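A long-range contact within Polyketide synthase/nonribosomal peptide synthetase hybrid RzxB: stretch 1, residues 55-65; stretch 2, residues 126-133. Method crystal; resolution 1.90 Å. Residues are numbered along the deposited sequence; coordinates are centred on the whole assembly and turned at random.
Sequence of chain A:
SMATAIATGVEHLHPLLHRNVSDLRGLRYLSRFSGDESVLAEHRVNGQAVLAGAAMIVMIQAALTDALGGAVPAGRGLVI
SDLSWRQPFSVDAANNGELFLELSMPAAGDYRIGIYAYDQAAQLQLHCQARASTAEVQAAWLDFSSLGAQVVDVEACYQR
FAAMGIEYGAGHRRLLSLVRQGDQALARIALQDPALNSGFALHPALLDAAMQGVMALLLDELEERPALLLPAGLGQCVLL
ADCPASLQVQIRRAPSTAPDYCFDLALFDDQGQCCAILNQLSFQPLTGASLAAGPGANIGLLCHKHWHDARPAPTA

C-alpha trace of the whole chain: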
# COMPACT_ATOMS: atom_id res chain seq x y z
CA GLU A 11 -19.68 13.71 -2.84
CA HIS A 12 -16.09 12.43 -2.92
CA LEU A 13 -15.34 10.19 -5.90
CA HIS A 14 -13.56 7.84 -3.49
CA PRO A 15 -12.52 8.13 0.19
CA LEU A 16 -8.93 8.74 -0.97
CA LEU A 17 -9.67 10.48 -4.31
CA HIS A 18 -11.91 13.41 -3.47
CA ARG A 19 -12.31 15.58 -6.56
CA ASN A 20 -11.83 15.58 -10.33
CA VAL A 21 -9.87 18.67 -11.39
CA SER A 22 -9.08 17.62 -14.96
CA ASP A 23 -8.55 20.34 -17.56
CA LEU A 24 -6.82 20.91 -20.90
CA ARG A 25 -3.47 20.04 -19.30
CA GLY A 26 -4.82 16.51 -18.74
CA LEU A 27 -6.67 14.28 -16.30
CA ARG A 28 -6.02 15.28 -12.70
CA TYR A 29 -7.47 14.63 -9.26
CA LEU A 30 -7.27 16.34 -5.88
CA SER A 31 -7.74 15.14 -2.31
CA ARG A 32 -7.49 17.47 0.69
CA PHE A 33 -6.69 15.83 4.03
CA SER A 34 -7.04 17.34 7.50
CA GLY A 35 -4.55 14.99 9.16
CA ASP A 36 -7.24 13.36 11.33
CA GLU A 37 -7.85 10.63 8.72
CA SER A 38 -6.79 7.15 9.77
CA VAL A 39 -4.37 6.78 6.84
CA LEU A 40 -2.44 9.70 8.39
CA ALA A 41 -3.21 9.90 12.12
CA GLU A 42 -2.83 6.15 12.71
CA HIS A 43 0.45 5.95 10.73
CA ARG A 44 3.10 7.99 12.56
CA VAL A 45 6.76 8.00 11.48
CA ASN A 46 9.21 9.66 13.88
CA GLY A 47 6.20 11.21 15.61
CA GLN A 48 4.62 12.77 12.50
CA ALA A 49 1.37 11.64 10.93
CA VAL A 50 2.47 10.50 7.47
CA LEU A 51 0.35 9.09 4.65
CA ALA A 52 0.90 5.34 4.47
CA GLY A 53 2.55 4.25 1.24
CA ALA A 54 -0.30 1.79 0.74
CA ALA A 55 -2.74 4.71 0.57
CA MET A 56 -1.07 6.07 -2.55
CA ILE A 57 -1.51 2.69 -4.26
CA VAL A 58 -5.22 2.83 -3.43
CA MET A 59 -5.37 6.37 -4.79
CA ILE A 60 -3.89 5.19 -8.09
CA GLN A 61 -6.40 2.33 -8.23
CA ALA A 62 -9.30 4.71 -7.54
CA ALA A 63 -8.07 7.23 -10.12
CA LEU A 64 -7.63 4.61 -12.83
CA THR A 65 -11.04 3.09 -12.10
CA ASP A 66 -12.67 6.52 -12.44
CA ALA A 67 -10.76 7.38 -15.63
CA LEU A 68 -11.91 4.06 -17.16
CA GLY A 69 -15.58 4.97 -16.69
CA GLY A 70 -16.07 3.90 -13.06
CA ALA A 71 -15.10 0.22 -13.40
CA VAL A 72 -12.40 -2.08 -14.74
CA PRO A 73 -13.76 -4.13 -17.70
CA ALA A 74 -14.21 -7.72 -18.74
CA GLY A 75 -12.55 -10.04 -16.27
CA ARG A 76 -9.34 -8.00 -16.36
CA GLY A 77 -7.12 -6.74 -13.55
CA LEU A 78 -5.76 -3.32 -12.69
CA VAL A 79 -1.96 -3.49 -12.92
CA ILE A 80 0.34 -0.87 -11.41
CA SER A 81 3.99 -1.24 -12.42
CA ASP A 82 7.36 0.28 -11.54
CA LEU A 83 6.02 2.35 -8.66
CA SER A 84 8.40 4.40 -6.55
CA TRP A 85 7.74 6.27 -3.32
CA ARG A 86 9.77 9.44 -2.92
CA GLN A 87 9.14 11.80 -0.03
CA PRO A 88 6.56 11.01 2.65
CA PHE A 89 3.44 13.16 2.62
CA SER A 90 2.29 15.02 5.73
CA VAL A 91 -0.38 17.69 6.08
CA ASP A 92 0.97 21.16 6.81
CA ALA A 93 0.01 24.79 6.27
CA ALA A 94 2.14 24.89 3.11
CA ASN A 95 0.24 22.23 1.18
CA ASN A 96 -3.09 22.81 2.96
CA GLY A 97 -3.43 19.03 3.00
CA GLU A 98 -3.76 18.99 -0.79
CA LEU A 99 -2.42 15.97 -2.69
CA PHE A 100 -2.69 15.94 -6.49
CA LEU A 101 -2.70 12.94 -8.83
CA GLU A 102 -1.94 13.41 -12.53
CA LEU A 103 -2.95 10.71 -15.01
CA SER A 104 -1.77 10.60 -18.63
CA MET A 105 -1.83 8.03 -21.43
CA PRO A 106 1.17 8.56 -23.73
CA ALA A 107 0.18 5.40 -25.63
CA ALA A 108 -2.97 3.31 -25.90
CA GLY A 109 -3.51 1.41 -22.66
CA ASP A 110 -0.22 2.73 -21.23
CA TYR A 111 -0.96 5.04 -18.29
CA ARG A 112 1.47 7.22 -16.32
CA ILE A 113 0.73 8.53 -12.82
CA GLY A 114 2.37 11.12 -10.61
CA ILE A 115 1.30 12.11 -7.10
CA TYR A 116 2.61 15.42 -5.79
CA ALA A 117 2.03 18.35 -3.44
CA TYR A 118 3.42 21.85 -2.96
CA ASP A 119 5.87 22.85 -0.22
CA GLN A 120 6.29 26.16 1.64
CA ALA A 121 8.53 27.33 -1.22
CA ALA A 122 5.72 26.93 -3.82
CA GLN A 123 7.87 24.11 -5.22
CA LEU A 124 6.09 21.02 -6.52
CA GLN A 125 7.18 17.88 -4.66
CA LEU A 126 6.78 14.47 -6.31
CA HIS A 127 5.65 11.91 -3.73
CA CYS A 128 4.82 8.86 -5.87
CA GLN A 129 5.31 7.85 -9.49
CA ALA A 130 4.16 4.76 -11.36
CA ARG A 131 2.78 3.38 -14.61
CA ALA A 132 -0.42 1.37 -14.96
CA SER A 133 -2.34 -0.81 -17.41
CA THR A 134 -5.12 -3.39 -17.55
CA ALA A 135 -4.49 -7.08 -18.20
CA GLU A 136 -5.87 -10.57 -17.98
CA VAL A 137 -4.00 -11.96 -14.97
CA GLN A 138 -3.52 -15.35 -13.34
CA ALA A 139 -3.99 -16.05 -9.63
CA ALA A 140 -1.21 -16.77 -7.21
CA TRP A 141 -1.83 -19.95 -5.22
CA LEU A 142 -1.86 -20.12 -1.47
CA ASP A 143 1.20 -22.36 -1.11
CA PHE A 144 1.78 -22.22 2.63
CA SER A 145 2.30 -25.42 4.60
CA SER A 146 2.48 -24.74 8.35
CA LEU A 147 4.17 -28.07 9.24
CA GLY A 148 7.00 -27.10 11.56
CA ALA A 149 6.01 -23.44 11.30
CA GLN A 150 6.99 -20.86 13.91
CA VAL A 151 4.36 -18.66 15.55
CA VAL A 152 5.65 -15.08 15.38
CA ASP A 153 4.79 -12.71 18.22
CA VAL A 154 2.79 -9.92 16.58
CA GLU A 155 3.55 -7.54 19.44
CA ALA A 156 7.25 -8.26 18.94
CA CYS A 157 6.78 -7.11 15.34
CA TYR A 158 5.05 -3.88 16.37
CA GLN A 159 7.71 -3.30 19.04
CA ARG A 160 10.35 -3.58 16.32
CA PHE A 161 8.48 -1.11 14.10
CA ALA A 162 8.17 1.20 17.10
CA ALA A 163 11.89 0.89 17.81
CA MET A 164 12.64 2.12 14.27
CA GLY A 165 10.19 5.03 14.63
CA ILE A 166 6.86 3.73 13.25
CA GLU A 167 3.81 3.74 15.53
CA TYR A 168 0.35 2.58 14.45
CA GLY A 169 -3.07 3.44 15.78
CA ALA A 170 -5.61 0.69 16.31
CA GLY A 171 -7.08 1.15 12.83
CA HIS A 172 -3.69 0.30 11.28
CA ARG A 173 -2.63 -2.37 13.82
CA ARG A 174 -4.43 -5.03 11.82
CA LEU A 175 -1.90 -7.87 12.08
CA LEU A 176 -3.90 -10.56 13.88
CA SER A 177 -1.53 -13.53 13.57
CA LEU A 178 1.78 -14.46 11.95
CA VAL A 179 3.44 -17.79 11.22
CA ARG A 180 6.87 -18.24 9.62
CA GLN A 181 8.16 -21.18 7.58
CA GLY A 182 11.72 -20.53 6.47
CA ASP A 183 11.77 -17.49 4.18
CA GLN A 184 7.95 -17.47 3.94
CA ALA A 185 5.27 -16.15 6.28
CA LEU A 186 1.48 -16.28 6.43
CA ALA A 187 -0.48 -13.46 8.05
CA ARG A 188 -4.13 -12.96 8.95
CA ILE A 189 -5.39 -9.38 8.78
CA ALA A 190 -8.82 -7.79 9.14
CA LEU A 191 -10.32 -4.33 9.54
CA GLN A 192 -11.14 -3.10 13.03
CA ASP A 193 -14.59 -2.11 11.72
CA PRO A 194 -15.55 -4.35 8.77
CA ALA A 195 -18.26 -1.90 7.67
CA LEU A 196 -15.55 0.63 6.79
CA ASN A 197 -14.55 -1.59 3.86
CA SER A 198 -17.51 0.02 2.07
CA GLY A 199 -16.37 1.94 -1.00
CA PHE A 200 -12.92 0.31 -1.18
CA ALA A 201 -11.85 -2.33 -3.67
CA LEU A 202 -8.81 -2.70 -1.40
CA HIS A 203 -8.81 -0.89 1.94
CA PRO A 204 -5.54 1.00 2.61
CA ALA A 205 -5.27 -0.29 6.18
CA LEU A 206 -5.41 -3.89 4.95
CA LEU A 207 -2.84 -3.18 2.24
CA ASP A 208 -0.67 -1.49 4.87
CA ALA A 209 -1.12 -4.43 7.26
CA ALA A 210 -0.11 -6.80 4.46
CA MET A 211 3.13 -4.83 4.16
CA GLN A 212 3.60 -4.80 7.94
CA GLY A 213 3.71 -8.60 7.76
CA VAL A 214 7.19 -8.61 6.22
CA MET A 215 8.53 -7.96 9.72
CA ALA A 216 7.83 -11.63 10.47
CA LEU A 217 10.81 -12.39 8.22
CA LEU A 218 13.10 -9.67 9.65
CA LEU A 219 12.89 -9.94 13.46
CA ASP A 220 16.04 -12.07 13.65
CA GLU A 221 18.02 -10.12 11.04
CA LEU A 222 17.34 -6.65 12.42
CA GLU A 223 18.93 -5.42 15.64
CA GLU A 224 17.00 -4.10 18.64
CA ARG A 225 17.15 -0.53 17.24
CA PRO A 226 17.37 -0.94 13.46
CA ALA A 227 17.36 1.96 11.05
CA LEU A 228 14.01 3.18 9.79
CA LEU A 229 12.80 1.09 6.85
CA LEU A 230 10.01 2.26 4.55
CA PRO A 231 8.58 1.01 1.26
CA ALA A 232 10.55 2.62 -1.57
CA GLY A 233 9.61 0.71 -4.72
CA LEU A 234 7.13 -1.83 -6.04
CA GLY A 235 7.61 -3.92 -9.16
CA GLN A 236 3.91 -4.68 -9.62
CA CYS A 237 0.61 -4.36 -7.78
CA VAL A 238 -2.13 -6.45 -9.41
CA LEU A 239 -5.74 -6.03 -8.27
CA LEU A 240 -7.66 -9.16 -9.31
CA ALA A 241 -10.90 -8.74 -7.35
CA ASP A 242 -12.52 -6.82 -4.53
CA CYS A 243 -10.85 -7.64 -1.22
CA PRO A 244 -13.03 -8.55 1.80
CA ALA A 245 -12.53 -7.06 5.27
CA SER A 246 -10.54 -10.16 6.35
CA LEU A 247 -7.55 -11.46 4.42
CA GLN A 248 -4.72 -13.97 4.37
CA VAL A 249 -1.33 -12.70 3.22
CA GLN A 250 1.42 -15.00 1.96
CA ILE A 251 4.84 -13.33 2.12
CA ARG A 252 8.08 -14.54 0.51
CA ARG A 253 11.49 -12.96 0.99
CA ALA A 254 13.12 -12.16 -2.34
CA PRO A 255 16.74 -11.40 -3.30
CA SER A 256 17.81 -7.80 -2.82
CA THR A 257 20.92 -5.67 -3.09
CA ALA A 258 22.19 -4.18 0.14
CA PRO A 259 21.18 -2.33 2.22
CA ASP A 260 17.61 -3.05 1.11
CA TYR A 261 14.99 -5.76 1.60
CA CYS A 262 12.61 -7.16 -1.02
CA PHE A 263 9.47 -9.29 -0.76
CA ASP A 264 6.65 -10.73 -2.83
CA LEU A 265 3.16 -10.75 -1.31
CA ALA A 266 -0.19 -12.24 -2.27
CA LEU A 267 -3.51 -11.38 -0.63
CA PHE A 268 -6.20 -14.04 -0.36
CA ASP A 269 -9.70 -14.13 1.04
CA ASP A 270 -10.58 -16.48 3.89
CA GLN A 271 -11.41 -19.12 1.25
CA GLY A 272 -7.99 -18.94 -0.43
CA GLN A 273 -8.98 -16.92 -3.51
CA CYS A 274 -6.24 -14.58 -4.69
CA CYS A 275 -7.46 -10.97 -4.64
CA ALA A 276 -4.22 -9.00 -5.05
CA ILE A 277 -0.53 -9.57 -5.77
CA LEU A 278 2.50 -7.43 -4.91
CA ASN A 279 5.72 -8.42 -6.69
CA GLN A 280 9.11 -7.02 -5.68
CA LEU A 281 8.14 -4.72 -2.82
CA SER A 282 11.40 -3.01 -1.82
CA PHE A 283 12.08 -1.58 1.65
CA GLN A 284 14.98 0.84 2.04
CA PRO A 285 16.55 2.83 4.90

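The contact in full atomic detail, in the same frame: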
# COMPACT_ATOMS: atom_id res chain seq x y z
N ALA A 55 -1.64 3.83 0.94
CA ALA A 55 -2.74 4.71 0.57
C ALA A 55 -2.55 5.29 -0.82
O ALA A 55 -3.53 5.53 -1.53
CB ALA A 55 -2.89 5.82 1.60
N MET A 56 -1.30 5.53 -1.22
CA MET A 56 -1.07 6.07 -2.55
C MET A 56 -1.36 5.03 -3.63
O MET A 56 -1.83 5.37 -4.71
CB MET A 56 0.37 6.57 -2.66
CG MET A 56 0.65 7.73 -1.73
SD MET A 56 2.26 8.49 -1.98
CE MET A 56 2.48 9.32 -0.40
N ILE A 57 -1.12 3.75 -3.33
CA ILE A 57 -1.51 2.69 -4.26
C ILE A 57 -3.02 2.69 -4.45
O ILE A 57 -3.53 2.57 -5.57
CB ILE A 57 -1.01 1.32 -3.75
CG1 ILE A 57 0.51 1.24 -3.88
CG2 ILE A 57 -1.68 0.17 -4.51
CD1 ILE A 57 1.13 0.03 -3.22
N VAL A 58 -3.77 2.80 -3.34
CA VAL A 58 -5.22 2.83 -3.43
C VAL A 58 -5.69 4.05 -4.22
O VAL A 58 -6.66 3.98 -4.98
CB VAL A 58 -5.83 2.81 -2.01
CG1 VAL A 58 -7.34 3.03 -2.07
CG2 VAL A 58 -5.51 1.49 -1.32
N MET A 59 -5.01 5.18 -4.05
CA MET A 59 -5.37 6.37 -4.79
C MET A 59 -5.19 6.17 -6.29
O MET A 59 -6.01 6.62 -7.09
CB MET A 59 -4.55 7.55 -4.29
CG MET A 59 -4.93 8.90 -4.88
SD MET A 59 -3.93 10.26 -4.24
CE MET A 59 -3.74 9.77 -2.52
N ILE A 60 -4.11 5.49 -6.68
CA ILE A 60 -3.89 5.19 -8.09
C ILE A 60 -4.99 4.27 -8.61
O ILE A 60 -5.53 4.47 -9.70
CB ILE A 60 -2.50 4.57 -8.30
CG1 ILE A 60 -1.42 5.59 -7.93
CG2 ILE A 60 -2.32 4.11 -9.75
CD1 ILE A 60 -0.01 5.02 -7.91
N GLN A 61 -5.34 3.25 -7.82
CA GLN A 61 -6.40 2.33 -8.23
C GLN A 61 -7.73 3.06 -8.39
O GLN A 61 -8.46 2.83 -9.36
CB GLN A 61 -6.52 1.20 -7.21
CG GLN A 61 -5.30 0.28 -7.16
CD GLN A 61 -5.29 -0.64 -5.96
OE1 GLN A 61 -5.98 -0.39 -4.96
NE2 GLN A 61 -4.52 -1.72 -6.04
N ALA A 62 -8.06 3.95 -7.44
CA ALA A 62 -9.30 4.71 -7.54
C ALA A 62 -9.28 5.63 -8.76
O ALA A 62 -10.28 5.75 -9.48
CB ALA A 62 -9.52 5.51 -6.27
N ALA A 63 -8.15 6.30 -9.00
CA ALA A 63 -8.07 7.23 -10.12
C ALA A 63 -8.21 6.50 -11.44
O ALA A 63 -8.93 6.96 -12.34
CB ALA A 63 -6.74 8.00 -10.07
N LEU A 64 -7.52 5.37 -11.59
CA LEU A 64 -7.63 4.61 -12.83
C LEU A 64 -9.05 4.11 -13.05
O LEU A 64 -9.57 4.16 -14.16
CB LEU A 64 -6.65 3.44 -12.82
CG LEU A 64 -5.74 3.30 -14.04
CD1 LEU A 64 -6.53 3.41 -15.35
CD2 LEU A 64 -4.65 4.34 -13.97
N THR A 65 -9.68 3.59 -11.99
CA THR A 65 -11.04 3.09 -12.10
C THR A 65 -11.99 4.19 -12.55
O THR A 65 -12.89 3.95 -13.37
CB THR A 65 -11.48 2.50 -10.77
OG1 THR A 65 -10.62 1.41 -10.42
CG2 THR A 65 -12.93 2.01 -10.84
N LEU A 126 7.29 15.75 -5.84
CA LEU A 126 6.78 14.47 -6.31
C LEU A 126 6.86 13.46 -5.17
O LEU A 126 7.94 13.22 -4.62
CB LEU A 126 7.58 14.00 -7.53
CG LEU A 126 7.13 12.68 -8.16
CD1 LEU A 126 5.75 12.82 -8.78
CD2 LEU A 126 8.14 12.22 -9.21
N HIS A 127 5.72 12.87 -4.83
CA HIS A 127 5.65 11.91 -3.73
C HIS A 127 5.58 10.47 -4.20
O HIS A 127 6.08 9.58 -3.51
CB HIS A 127 4.43 12.21 -2.85
CG HIS A 127 4.58 13.44 -2.01
ND1 HIS A 127 5.33 13.47 -0.86
CD2 HIS A 127 4.07 14.69 -2.17
CE1 HIS A 127 5.28 14.68 -0.33
NE2 HIS A 127 4.52 15.44 -1.11
N CYS A 128 4.97 10.22 -5.36
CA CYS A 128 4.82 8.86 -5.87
C CYS A 128 4.70 8.92 -7.38
O CYS A 128 4.09 9.84 -7.93
CB CYS A 128 3.60 8.17 -5.26
SG CYS A 128 3.38 6.44 -5.79
N GLN A 129 5.30 7.94 -8.04
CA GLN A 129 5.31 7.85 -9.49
C GLN A 129 5.16 6.39 -9.88
O GLN A 129 5.74 5.51 -9.24
CB GLN A 129 6.60 8.44 -10.06
CG GLN A 129 6.80 8.28 -11.56
CD GLN A 129 8.25 8.49 -11.96
OE1 GLN A 129 8.58 9.45 -12.65
NE2 GLN A 129 9.12 7.58 -11.53
N ALA A 130 4.36 6.13 -10.91
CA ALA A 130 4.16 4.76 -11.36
C ALA A 130 3.57 4.78 -12.76
O ALA A 130 3.19 5.83 -13.28
CB ALA A 130 3.25 3.98 -10.40
N ARG A 131 3.49 3.60 -13.36
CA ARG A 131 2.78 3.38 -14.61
C ARG A 131 1.76 2.27 -14.39
O ARG A 131 1.93 1.42 -13.52
CB ARG A 131 3.73 3.02 -15.76
CG ARG A 131 4.15 1.56 -15.78
CD ARG A 131 5.15 1.26 -16.88
NE ARG A 131 5.16 -0.18 -17.17
CZ ARG A 131 6.18 -1.00 -16.94
NH1 ARG A 131 7.32 -0.54 -16.42
NH2 ARG A 131 6.08 -2.28 -17.24
N ALA A 132 0.67 2.31 -15.16
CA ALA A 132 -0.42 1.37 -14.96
C ALA A 132 -0.91 0.86 -16.31
O ALA A 132 -0.58 1.39 -17.37
CB ALA A 132 -1.56 2.01 -14.17
N SER A 133 -1.73 -0.18 -16.24
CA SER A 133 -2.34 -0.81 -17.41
C SER A 133 -3.46 -1.71 -16.92
O SER A 133 -3.71 -1.82 -15.71
CB SER A 133 -1.30 -1.59 -18.22
OG SER A 133 -0.76 -2.65 -17.45

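How does the helix lie against the strand? Residues 55-65 form part of a helix and residues 126-133 part of a strand, their N-to-C directions 53° apart and their axes 9.9 Å apart at closest approach. The closest CA atoms across the contact are those of Met 56 and Cys 128, 7.3 Å apart. No hydrogen bond crosses between the stretches; backbone groups within the helix bond to one another instead, as where Ile 60 N donates to Met 56 O at 3.0 Å. Packing of apolar side chains therefore makes the contact.

What does Met 56 contribute? It has the most surface covered by the other stretch. Its CA-to-CB bond points toward the strand, and an m, t, t conformation carries the side chain out in extended form. Met 56 SD comes within 3.6 Å of Cys 128 CB, a close van der Waals approach, while Met 56 CE lies 4.3 Å from His 127 CB. The imidazole of His 127 takes little part: the end of that side chain leads away, and its ND1 is hydrogen-bonded elsewhere in the structure.

Why does Cys 128 meet two helix residues? Its CA-to-CB bond points toward the helix, and the side chain reaches both Met 56 and Ile 60, one helical turn apart. Ile 60 CD1 sits 4.2 Å from Cys 128 SG and also 4.2 Å from Ala 130 CB, so a single methyl group touches two alternate strand residues.

How does the pattern continue? Leu 64, one turn further on, places CD2 3.9 Å from Ala 132 CB. Four-residue steps on the helix thus match two-residue steps on the strand: the CA-to-CB bonds of Cys 128, Ala 130 and Ala 132 point toward the helix, whereas those of Gln 129 and Arg 131 point away.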